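Local coordinates for protein post-proline cleaving enzyme (Rickettsia typhi, PDB 4HVT) that probably cleaves short peptides on the carboxyl side of proline, as a serine oligopeptidase of the prolyl oligopeptidase family, at residues 141-146 with 167-172; 156-161 with 198-203; 173-176 with 181-184; 206-211 with 217-222. All blocks are in the same frame, centred on the assembly; numbering follows the deposited sequence.

Contact 1. Residues 141-146 with 167-172; sequences PNRYLI and DFVKNG. With EDO (1,2-ethanediol), chain B.
A valine methyl laid over the flat of a charged guanidinium group is the unusual element here: Val-169 CG2 sits 3.5 Å above the guanidinium plane of Arg-143, displaced toward the rim of the group. The arginine atom nearest this methyl is Arg-143 NE, 3.6 Å from Val-169 CG2, while the second methyl, Val-169 CG1, reaches Arg-143 NH1 at 4.0 Å. The bend in the arginine chain (chi2 -63°) brings one face of the group against the valine, and the two side chains cross at about a right angle. The charge is met by other residues: NE forms a salt bridge with Asp-162 and NH1 one with Glu-160, so carboxylates of the intervening strand fix the group whose face Val-169 covers. A second, purely apolar touch joins Ile-146 CG1 to Phe-168 CE1 at 4.1 Å. The chain then reverses in a type II turn from Val-169 to Gly-172, closed by Gly-172 N bonding to Val-169 O at 3.0 Å. At this turn an ethanediol, probably from the crystallisation liquor, donates to Asn-171 O. Strand 155-162 lies between strands 143-150 and 167-168, so these side chains reach across a middle strand, within one antiparallel sheet of the N-terminal beta-propeller domain.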
# COMPACT_ATOMS: atom_id res chain seq x y z
N PRO A 141 -29.07 2.12 -3.08
CA PRO A 141 -27.89 1.28 -3.34
C PRO A 141 -27.65 0.93 -4.77
O PRO A 141 -26.66 0.27 -5.05
CB PRO A 141 -28.17 0.01 -2.51
CG PRO A 141 -29.63 0.02 -2.28
CD PRO A 141 -30.03 1.45 -2.20
N ASN A 142 -28.51 1.34 -5.68
CA ASN A 142 -28.19 1.27 -7.10
C ASN A 142 -27.13 2.31 -7.53
O ASN A 142 -26.56 2.21 -8.60
CB ASN A 142 -29.42 1.45 -7.96
CG ASN A 142 -30.32 0.23 -7.96
OD1 ASN A 142 -29.88 -0.90 -7.71
ND2 ASN A 142 -31.60 0.46 -8.24
N ARG A 143 -26.90 3.31 -6.71
CA ARG A 143 -25.99 4.39 -7.12
C ARG A 143 -24.62 4.16 -6.52
O ARG A 143 -24.50 3.89 -5.33
CB ARG A 143 -26.55 5.80 -6.72
CG ARG A 143 -27.72 6.29 -7.54
CD ARG A 143 -27.37 6.47 -9.01
NE ARG A 143 -28.55 6.76 -9.81
CZ ARG A 143 -29.09 7.95 -10.03
NH1 ARG A 143 -28.57 9.05 -9.53
NH2 ARG A 143 -30.19 8.04 -10.76
N TYR A 144 -23.59 4.29 -7.36
CA TYR A 144 -22.19 4.17 -6.97
C TYR A 144 -21.44 5.39 -7.45
O TYR A 144 -21.79 5.95 -8.47
CB TYR A 144 -21.54 2.94 -7.62
CG TYR A 144 -21.95 1.61 -7.04
CD1 TYR A 144 -23.16 1.03 -7.42
CD2 TYR A 144 -21.16 0.94 -6.11
CE1 TYR A 144 -23.55 -0.20 -6.90
CE2 TYR A 144 -21.54 -0.29 -5.61
CZ TYR A 144 -22.72 -0.86 -6.00
OH TYR A 144 -23.08 -2.07 -5.45
N LEU A 145 -20.46 5.84 -6.68
CA LEU A 145 -19.47 6.80 -7.19
C LEU A 145 -18.25 5.99 -7.57
O LEU A 145 -17.69 5.32 -6.72
CB LEU A 145 -19.13 7.84 -6.11
CG LEU A 145 -20.36 8.63 -5.72
CD1 LEU A 145 -20.12 9.30 -4.37
CD2 LEU A 145 -20.81 9.64 -6.77
N ILE A 146 -17.88 6.01 -8.84
CA ILE A 146 -16.75 5.24 -9.32
C ILE A 146 -15.52 6.12 -9.35
O ILE A 146 -15.50 7.05 -10.13
CB ILE A 146 -16.98 4.64 -10.75
CG1 ILE A 146 -18.37 4.00 -10.90
CG2 ILE A 146 -15.85 3.70 -11.12
CD1 ILE A 146 -18.61 2.80 -10.03
N ASP A 167 -24.85 1.86 -16.32
CA ASP A 167 -24.23 2.97 -17.04
C ASP A 167 -24.06 4.16 -16.12
O ASP A 167 -24.71 4.25 -15.07
CB ASP A 167 -25.10 3.39 -18.24
CG ASP A 167 -24.33 4.14 -19.31
OD1 ASP A 167 -23.11 4.24 -19.27
OD2 ASP A 167 -24.98 4.64 -20.25
N PHE A 168 -23.19 5.08 -16.55
CA PHE A 168 -22.99 6.34 -15.86
C PHE A 168 -24.29 7.18 -15.87
O PHE A 168 -25.11 7.13 -16.80
CB PHE A 168 -21.77 7.11 -16.42
CG PHE A 168 -20.50 6.36 -16.18
CD1 PHE A 168 -19.94 6.33 -14.93
CD2 PHE A 168 -19.95 5.54 -17.17
CE1 PHE A 168 -18.78 5.62 -14.66
CE2 PHE A 168 -18.81 4.78 -16.89
CZ PHE A 168 -18.23 4.83 -15.62
N VAL A 169 -24.49 7.93 -14.80
CA VAL A 169 -25.66 8.75 -14.65
C VAL A 169 -25.44 10.04 -15.45
O VAL A 169 -24.52 10.81 -15.14
CB VAL A 169 -25.88 9.08 -13.17
CG1 VAL A 169 -27.03 10.09 -13.03
CG2 VAL A 169 -26.13 7.84 -12.31
N LYS A 170 -26.27 10.26 -16.47
CA LYS A 170 -26.25 11.54 -17.24
C LYS A 170 -26.40 12.74 -16.29
O LYS A 170 -27.38 12.81 -15.57
CB LYS A 170 -27.42 11.55 -18.25
N ASN A 171 -25.41 13.63 -16.28
CA ASN A 171 -25.38 14.83 -15.40
C ASN A 171 -25.31 14.50 -13.90
O ASN A 171 -25.67 15.33 -13.06
CB ASN A 171 -26.56 15.80 -15.68
CG ASN A 171 -26.67 16.15 -17.14
OD1 ASN A 171 -25.69 16.51 -17.77
ND2 ASN A 171 -27.85 15.97 -17.71
N GLY A 172 -24.84 13.29 -13.57
CA GLY A 172 -24.66 12.89 -12.19
C GLY A 172 -23.43 13.50 -11.56
O GLY A 172 -22.73 14.29 -12.21
C1 EDO B . -24.78 16.29 -9.84
O1 EDO B . -26.19 16.47 -10.14
C2 EDO B . -24.28 17.55 -9.14
O2 EDO B . -24.30 18.59 -10.13

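Contact 2. Residues 156-161 with 198-203; sequences MFFREW and IIFNLV
Phe-158 leaves its strand with CB directed toward the 198-203 segment, and its ring carries the whole contact. At CB the chain takes chi1 50°, which places CG between the backbone N and the carbonyl carbon and sends the ring out toward the next sheet. CG and the near ortho carbons lie short of the opposing segment; contact begins at the far end of the ring. CE1 meets the terminal methyl of Ile-198, with 3.9 Å between Phe-158 CE1 and Ile-198 CD1. On the other side CE2 approaches the second phenylalanine, Phe-158 CE2 lying 3.5 Å from Phe-200 CD2. The tip touches both partners: Phe-158 CZ is 3.6 Å from Phe-200 CE2 and 3.8 Å from Ile-198 CD1.

The rings form an offset edge-to-face pair, with centroids 5.2 Å apart and planes at 82°, the edge of Phe-158 being turned to the face of Phe-200. Strand 155-162 belongs to one antiparallel sheet of the N-terminal beta-propeller domain and strand 197-200 to the following one, so the contact is made by side chains packing between consecutive blades. All three touching residues are buried. Pro-190, on the edge strand of the second sheet, also packs against Phe-158, and Trp-192 against Ile-198. Beyond the strand the chain turns tightly at Asn-201, the centre of an inverse gamma turn, and Leu-202 CB comes back to lie 3.5 Å above the ring plane of Phe-200, offset toward its rim.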
# COMPACT_ATOMS: atom_id res chain seq x y z
N MET A 156 -6.99 12.09 -8.96
CA MET A 156 -8.11 11.26 -9.36
C MET A 156 -9.43 12.06 -9.36
O MET A 156 -9.48 13.23 -8.91
CB MET A 156 -8.21 10.04 -8.48
CG MET A 156 -8.29 10.30 -6.99
SD MET A 156 -8.35 8.72 -6.03
CE MET A 156 -6.92 7.90 -6.47
N PHE A 157 -10.45 11.44 -9.93
CA PHE A 157 -11.79 12.02 -10.08
C PHE A 157 -12.78 10.88 -9.87
O PHE A 157 -12.40 9.82 -9.36
CB PHE A 157 -11.96 12.71 -11.44
CG PHE A 157 -11.67 11.84 -12.59
CD1 PHE A 157 -10.36 11.56 -12.96
CD2 PHE A 157 -12.71 11.25 -13.31
CE1 PHE A 157 -10.10 10.73 -14.02
CE2 PHE A 157 -12.43 10.44 -14.39
CZ PHE A 157 -11.13 10.17 -14.73
N PHE A 158 -14.05 11.11 -10.16
CA PHE A 158 -15.05 10.05 -10.00
C PHE A 158 -16.18 10.36 -10.93
O PHE A 158 -16.31 11.46 -11.42
CB PHE A 158 -15.57 9.97 -8.57
CG PHE A 158 -16.01 11.31 -8.03
CD1 PHE A 158 -17.33 11.72 -8.19
CD2 PHE A 158 -15.15 12.06 -7.32
CE1 PHE A 158 -17.73 12.96 -7.71
CE2 PHE A 158 -15.53 13.30 -6.84
CZ PHE A 158 -16.84 13.73 -7.01
N ARG A 159 -17.03 9.36 -11.16
CA ARG A 159 -18.25 9.55 -11.91
C ARG A 159 -19.34 8.71 -11.28
O ARG A 159 -19.11 7.54 -10.90
CB ARG A 159 -18.10 9.08 -13.35
CG ARG A 159 -17.11 9.84 -14.17
CD ARG A 159 -17.06 9.24 -15.56
NE ARG A 159 -18.30 9.42 -16.29
CZ ARG A 159 -18.49 8.98 -17.54
NH1 ARG A 159 -17.55 8.27 -18.15
NH2 ARG A 159 -19.63 9.20 -18.15
N GLU A 160 -20.52 9.28 -11.17
CA GLU A 160 -21.67 8.54 -10.61
C GLU A 160 -22.25 7.54 -11.61
O GLU A 160 -22.33 7.83 -12.80
CB GLU A 160 -22.76 9.54 -10.23
CG GLU A 160 -23.86 8.95 -9.35
CD GLU A 160 -24.98 9.91 -9.07
OE1 GLU A 160 -24.95 11.08 -9.51
OE2 GLU A 160 -25.92 9.50 -8.37
N TRP A 161 -22.64 6.38 -11.13
CA TRP A 161 -22.97 5.25 -11.98
C TRP A 161 -24.17 4.52 -11.39
O TRP A 161 -24.34 4.49 -10.19
CB TRP A 161 -21.74 4.34 -12.08
CG TRP A 161 -21.92 3.12 -12.97
CD1 TRP A 161 -21.57 3.01 -14.28
CD2 TRP A 161 -22.33 1.82 -12.55
NE1 TRP A 161 -21.82 1.73 -14.73
CE2 TRP A 161 -22.26 0.97 -13.68
CE3 TRP A 161 -22.75 1.29 -11.34
CZ2 TRP A 161 -22.62 -0.39 -13.64
CZ3 TRP A 161 -23.14 -0.07 -11.29
CH2 TRP A 161 -23.03 -0.88 -12.44
N ILE A 198 -23.14 14.85 -1.63
CA ILE A 198 -21.84 14.25 -1.28
C ILE A 198 -20.93 15.26 -0.60
O ILE A 198 -21.11 16.50 -0.70
CB ILE A 198 -21.13 13.64 -2.55
CG1 ILE A 198 -20.74 14.73 -3.55
CG2 ILE A 198 -22.05 12.62 -3.22
CD1 ILE A 198 -19.78 14.32 -4.67
N ILE A 199 -19.93 14.74 0.10
CA ILE A 199 -18.85 15.56 0.60
C ILE A 199 -17.53 15.02 0.03
O ILE A 199 -17.34 13.83 -0.13
CB ILE A 199 -18.87 15.59 2.16
CG1 ILE A 199 -17.80 16.50 2.69
CG2 ILE A 199 -18.71 14.21 2.78
CD1 ILE A 199 -17.93 16.71 4.19
N PHE A 200 -16.59 15.89 -0.27
CA PHE A 200 -15.32 15.43 -0.83
C PHE A 200 -14.22 16.47 -0.71
O PHE A 200 -14.51 17.65 -0.55
CB PHE A 200 -15.47 14.90 -2.26
CG PHE A 200 -15.85 15.88 -3.33
CD1 PHE A 200 -17.02 16.65 -3.29
CD2 PHE A 200 -15.09 15.93 -4.51
CE1 PHE A 200 -17.38 17.53 -4.33
CE2 PHE A 200 -15.48 16.74 -5.58
CZ PHE A 200 -16.58 17.57 -5.48
N ASN A 201 -12.97 15.98 -0.83
CA ASN A 201 -11.76 16.79 -0.78
C ASN A 201 -11.43 17.26 -2.20
O ASN A 201 -10.52 16.75 -2.85
CB ASN A 201 -10.62 16.05 -0.06
CG ASN A 201 -10.29 14.69 -0.64
OD1 ASN A 201 -11.19 13.94 -1.04
ND2 ASN A 201 -9.00 14.38 -0.68
N LEU A 202 -12.22 18.25 -2.63
CA LEU A 202 -12.23 18.87 -3.94
C LEU A 202 -11.19 19.99 -4.09
O LEU A 202 -11.14 20.92 -3.27
CB LEU A 202 -13.63 19.49 -4.23
CG LEU A 202 -13.76 20.39 -5.46
CD1 LEU A 202 -13.50 19.70 -6.75
CD2 LEU A 202 -15.16 20.97 -5.51
N VAL A 203 -10.41 19.96 -5.17
CA VAL A 203 -9.54 21.09 -5.53
C VAL A 203 -10.29 21.91 -6.55
O VAL A 203 -10.26 21.62 -7.75
CB VAL A 203 -8.19 20.61 -6.08
CG1 VAL A 203 -7.27 21.78 -6.39
CG2 VAL A 203 -7.52 19.70 -5.06

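Contact 3. Residues 173-176 with 181-184; sequences FEPI and KLLE
Two torsions bring the aliphatic groups together: with chi1 at 58° Ile-176 has its CG2 anti to the carbonyl carbon, and Leu-182 swings its CG anti to the backbone N (chi1 -178°). Ile-176 CG2 and Leu-182 CD1 consequently meet at 3.8 Å, the same CD1 also lying against Pro-175, 4.2 Å from its CG. Between the backbones one short, nearly straight hydrogen bond is formed. Leu-183 N donates to Pro-175 O over 2.8 Å, with 172° at the hydrogen, and the N-H points almost straight down the carbonyl. Pro-175 is itself the centre of an inverse gamma turn. The single beta bridge pairs Ile-176 with Leu-182, their CA atoms 4.3 Å apart, and ties together two parts of one loop between strands 167-168 and 185-186 of the beta-propeller domain. A CA-H...O contact supplements it, Ile-176 CA standing 3.1 Å from Lys-181 O. Leu-183 folds its CB in beside the same proline carbonyl, at 3.5 Å from Pro-175 O. The loop also rests on strand 155-162: Phe-157 packs against both Pro-175 and Leu-182, and Phe-158 against Pro-175. The backbone N of Lys-181 is hydrogen-bonded to Thr-177 OG1.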
# COMPACT_ATOMS: atom_id res chain seq x y z
N PHE A 173 -23.15 13.14 -10.31
CA PHE A 173 -21.94 13.61 -9.64
C PHE A 173 -20.64 13.23 -10.36
O PHE A 173 -20.34 12.04 -10.53
CB PHE A 173 -21.89 13.13 -8.19
CG PHE A 173 -22.90 13.80 -7.30
CD1 PHE A 173 -22.72 15.13 -6.90
CD2 PHE A 173 -23.97 13.09 -6.78
CE1 PHE A 173 -23.63 15.71 -6.09
CE2 PHE A 173 -24.91 13.69 -5.92
CZ PHE A 173 -24.70 14.99 -5.57
N GLU A 174 -19.89 14.26 -10.75
CA GLU A 174 -18.61 14.12 -11.49
C GLU A 174 -18.01 15.52 -11.38
O GLU A 174 -18.74 16.49 -11.66
CB GLU A 174 -18.91 13.80 -12.93
CG GLU A 174 -17.67 13.76 -13.79
CD GLU A 174 -17.96 13.63 -15.27
OE1 GLU A 174 -19.09 13.96 -15.71
OE2 GLU A 174 -17.03 13.22 -16.02
N PRO A 175 -16.74 15.63 -10.97
CA PRO A 175 -16.24 16.96 -10.66
C PRO A 175 -15.80 17.75 -11.89
O PRO A 175 -14.63 17.85 -12.16
CB PRO A 175 -15.08 16.68 -9.73
CG PRO A 175 -14.54 15.37 -10.19
CD PRO A 175 -15.77 14.60 -10.60
N ILE A 176 -16.76 18.34 -12.57
CA ILE A 176 -16.54 19.13 -13.76
C ILE A 176 -17.07 20.54 -13.58
O ILE A 176 -18.09 20.77 -12.92
CB ILE A 176 -17.18 18.49 -15.01
CG1 ILE A 176 -18.68 18.26 -14.87
CG2 ILE A 176 -16.55 17.12 -15.25
CD1 ILE A 176 -19.40 18.03 -16.20
N LYS A 181 -14.88 21.32 -17.80
CA LYS A 181 -13.51 20.97 -17.43
C LYS A 181 -13.48 20.04 -16.21
O LYS A 181 -14.04 20.32 -15.17
CB LYS A 181 -12.77 22.28 -17.15
CG LYS A 181 -11.39 22.15 -16.51
CD LYS A 181 -10.30 22.17 -17.53
CE LYS A 181 -8.96 21.64 -16.95
NZ LYS A 181 -8.07 21.34 -18.05
N LEU A 182 -12.76 18.95 -16.32
CA LEU A 182 -12.64 17.96 -15.24
C LEU A 182 -11.57 18.36 -14.23
O LEU A 182 -10.40 18.67 -14.60
CB LEU A 182 -12.26 16.62 -15.85
CG LEU A 182 -12.14 15.42 -14.86
CD1 LEU A 182 -13.48 15.03 -14.28
CD2 LEU A 182 -11.56 14.20 -15.52
N LEU A 183 -11.97 18.38 -12.95
CA LEU A 183 -11.10 18.75 -11.89
C LEU A 183 -10.54 17.47 -11.24
O LEU A 183 -11.29 16.51 -11.04
CB LEU A 183 -11.85 19.57 -10.89
CG LEU A 183 -12.45 20.88 -11.45
CD1 LEU A 183 -13.41 21.42 -10.42
CD2 LEU A 183 -11.38 21.87 -11.78
N GLU A 184 -9.24 17.43 -11.02
CA GLU A 184 -8.57 16.28 -10.41
C GLU A 184 -7.89 16.70 -9.14
O GLU A 184 -7.50 17.86 -9.00
CB GLU A 184 -7.55 15.72 -11.37
CG GLU A 184 -8.13 15.16 -12.66
CD GLU A 184 -7.05 14.85 -13.69
OE1 GLU A 184 -6.19 14.01 -13.42
OE2 GLU A 184 -6.99 15.52 -14.74

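Contact 4. Residues 206-211 with 217-222; sequences KNEITS and SLYIWK
Glu-208 and Tyr-219 meet in a very short hydrogen bond, with Tyr-219 OH donating to Glu-208 OE2 at 2.5 Å; this is the tight part of the contact. The side chains approach from opposite directions, and the carboxylate oxygen receives the hydroxyl on its syn lone pair. The carboxylate stands at the edge of the phenol, with Glu-208 CD in the ring plane and the two planes 63° apart. An extended chain beyond CG (chi2 179°) carries the acid that far. OE2 also forms a salt bridge with Lys-232, while OE1 accepts from the backbone N of Leu-204 and of His-205. Such a set of donors would be expected to favour the charged carboxylate.

The part around Ser-217 is looser. Its OG is no nearer than 4.0 Å to Glu-208 OE2 and makes a weak hydrogen bond to Lys-232, the lysine that also pairs with Glu-208. The two backbones are joined here through a water: it lies 2.8 Å from Glu-208 O, to which it probably donates, and accepts from Ser-217 N over 2.9 Å. The water thus bridges the backbones of two buried residues, whereas the neighbouring Asn-207 is exposed. The chain turns at Glu-208, the centre of an inverse gamma turn.

Segment 206-211 is a loop leading from strand 197-200 to strand 217-222; the latter runs between 197-200 and 231-235, so that Tyr-219 has Leu-202 packed against it from the loop after the first of these strands and Lys-232 from the second.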
# COMPACT_ATOMS: atom_id res chain seq x y z
N LYS A 206 -6.99 26.31 -7.95
CA LYS A 206 -5.58 25.88 -8.01
C LYS A 206 -4.83 25.89 -6.67
O LYS A 206 -3.97 25.02 -6.42
CB LYS A 206 -4.79 26.85 -8.96
N ASN A 207 -5.10 26.88 -5.86
CA ASN A 207 -4.40 27.08 -4.60
C ASN A 207 -4.92 26.25 -3.41
O ASN A 207 -4.36 26.36 -2.32
CB ASN A 207 -4.34 28.56 -4.22
CG ASN A 207 -5.67 29.11 -3.75
OD1 ASN A 207 -6.73 28.62 -4.12
ND2 ASN A 207 -5.62 30.16 -2.94
N GLU A 208 -5.94 25.42 -3.65
CA GLU A 208 -6.57 24.66 -2.56
C GLU A 208 -5.83 23.35 -2.34
O GLU A 208 -6.39 22.27 -2.41
CB GLU A 208 -8.05 24.41 -2.83
CG GLU A 208 -8.88 25.66 -2.75
CD GLU A 208 -10.34 25.45 -3.02
OE1 GLU A 208 -10.66 24.65 -3.94
OE2 GLU A 208 -11.15 26.12 -2.33
N ILE A 209 -4.53 23.49 -2.07
CA ILE A 209 -3.64 22.35 -1.84
C ILE A 209 -2.66 22.70 -0.71
O ILE A 209 -2.38 23.86 -0.47
CB ILE A 209 -2.86 21.90 -3.10
CG1 ILE A 209 -2.12 23.07 -3.70
CG2 ILE A 209 -3.83 21.30 -4.11
CD1 ILE A 209 -1.20 22.69 -4.85
N THR A 210 -2.17 21.67 -0.02
CA THR A 210 -1.17 21.83 1.01
C THR A 210 0.20 21.84 0.35
O THR A 210 0.33 21.62 -0.85
CB THR A 210 -1.20 20.70 2.03
OG1 THR A 210 -0.79 19.48 1.39
CG2 THR A 210 -2.62 20.50 2.61
N SER A 211 1.24 22.03 1.17
CA SER A 211 2.61 21.95 0.69
C SER A 211 3.02 20.57 0.24
O SER A 211 4.05 20.41 -0.50
CB SER A 211 3.56 22.43 1.79
OG SER A 211 3.40 23.84 1.92
N SER A 217 -9.06 21.25 1.20
CA SER A 217 -10.45 21.66 1.53
C SER A 217 -11.44 20.55 1.40
O SER A 217 -11.19 19.63 0.63
CB SER A 217 -10.87 22.81 0.63
OG SER A 217 -9.99 23.91 0.77
N LEU A 218 -12.57 20.65 2.10
CA LEU A 218 -13.71 19.79 1.92
C LEU A 218 -14.86 20.63 1.48
O LEU A 218 -15.06 21.73 2.03
CB LEU A 218 -14.07 19.12 3.25
CG LEU A 218 -13.04 18.10 3.81
CD1 LEU A 218 -13.46 17.56 5.19
CD2 LEU A 218 -12.83 16.97 2.82
N TYR A 219 -15.58 20.13 0.50
CA TYR A 219 -16.80 20.73 -0.06
C TYR A 219 -17.97 19.76 0.05
O TYR A 219 -17.82 18.51 -0.06
CB TYR A 219 -16.62 21.07 -1.53
CG TYR A 219 -15.79 22.31 -1.83
CD1 TYR A 219 -14.36 22.31 -1.80
CD2 TYR A 219 -16.40 23.49 -2.15
CE1 TYR A 219 -13.64 23.44 -2.09
CE2 TYR A 219 -15.66 24.66 -2.45
CZ TYR A 219 -14.31 24.65 -2.42
OH TYR A 219 -13.63 25.84 -2.74
N ILE A 220 -19.15 20.34 0.27
CA ILE A 220 -20.41 19.59 0.20
C ILE A 220 -21.15 20.04 -1.07
O ILE A 220 -21.20 21.24 -1.41
CB ILE A 220 -21.25 19.78 1.51
CG1 ILE A 220 -22.47 18.90 1.55
CG2 ILE A 220 -21.63 21.23 1.70
CD1 ILE A 220 -23.11 18.81 2.96
N TRP A 221 -21.75 19.08 -1.78
CA TRP A 221 -22.27 19.32 -3.12
C TRP A 221 -23.60 18.61 -3.29
O TRP A 221 -23.71 17.38 -3.03
CB TRP A 221 -21.25 18.86 -4.16
CG TRP A 221 -21.51 19.31 -5.57
CD1 TRP A 221 -22.24 20.40 -5.98
CD2 TRP A 221 -20.94 18.74 -6.75
NE1 TRP A 221 -22.24 20.47 -7.34
CE2 TRP A 221 -21.45 19.46 -7.84
CE3 TRP A 221 -20.08 17.67 -6.99
CZ2 TRP A 221 -21.08 19.18 -9.17
CZ3 TRP A 221 -19.77 17.35 -8.32
CH2 TRP A 221 -20.27 18.11 -9.38
N LYS A 222 -24.59 19.37 -3.74
CA LYS A 222 -25.98 18.96 -3.93
C LYS A 222 -26.26 18.64 -5.37
O LYS A 222 -25.80 19.32 -6.31
CB LYS A 222 -26.94 20.09 -3.47
CG LYS A 222 -26.86 20.47 -2.00
CD LYS A 222 -27.62 21.79 -1.72
CE LYS A 222 -29.10 21.73 -1.99
NZ LYS A 222 -29.65 20.74 -1.03
O HOH W 1 -8.83 21.15 -1.70

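All four contacts fall in the N-terminal beta-propeller domain, on two consecutive antiparallel sheets and the loops attached to them. Contact 1 and the 156-161 half of contact 2 lie on the sheet containing strands 143-150, 155-162 and 167-168; strands 197-200 (contact 2) and 217-222 (contact 4) are neighbours in the next. Contact 3 joins two parts of the loop between strands 167-168 and 185-186. Along the chain contacts 1 and 2 alternate, contact 3 is nested within the loop closed by contact 2, and contact 4 follows. Centres of contacts 2 and 3 are about 7 Å apart, those of 1 and 4 about 22 Å. Phe-173 and Trp-221 meet edge-to-face, so side chains as well as chain connectivity join successive blades.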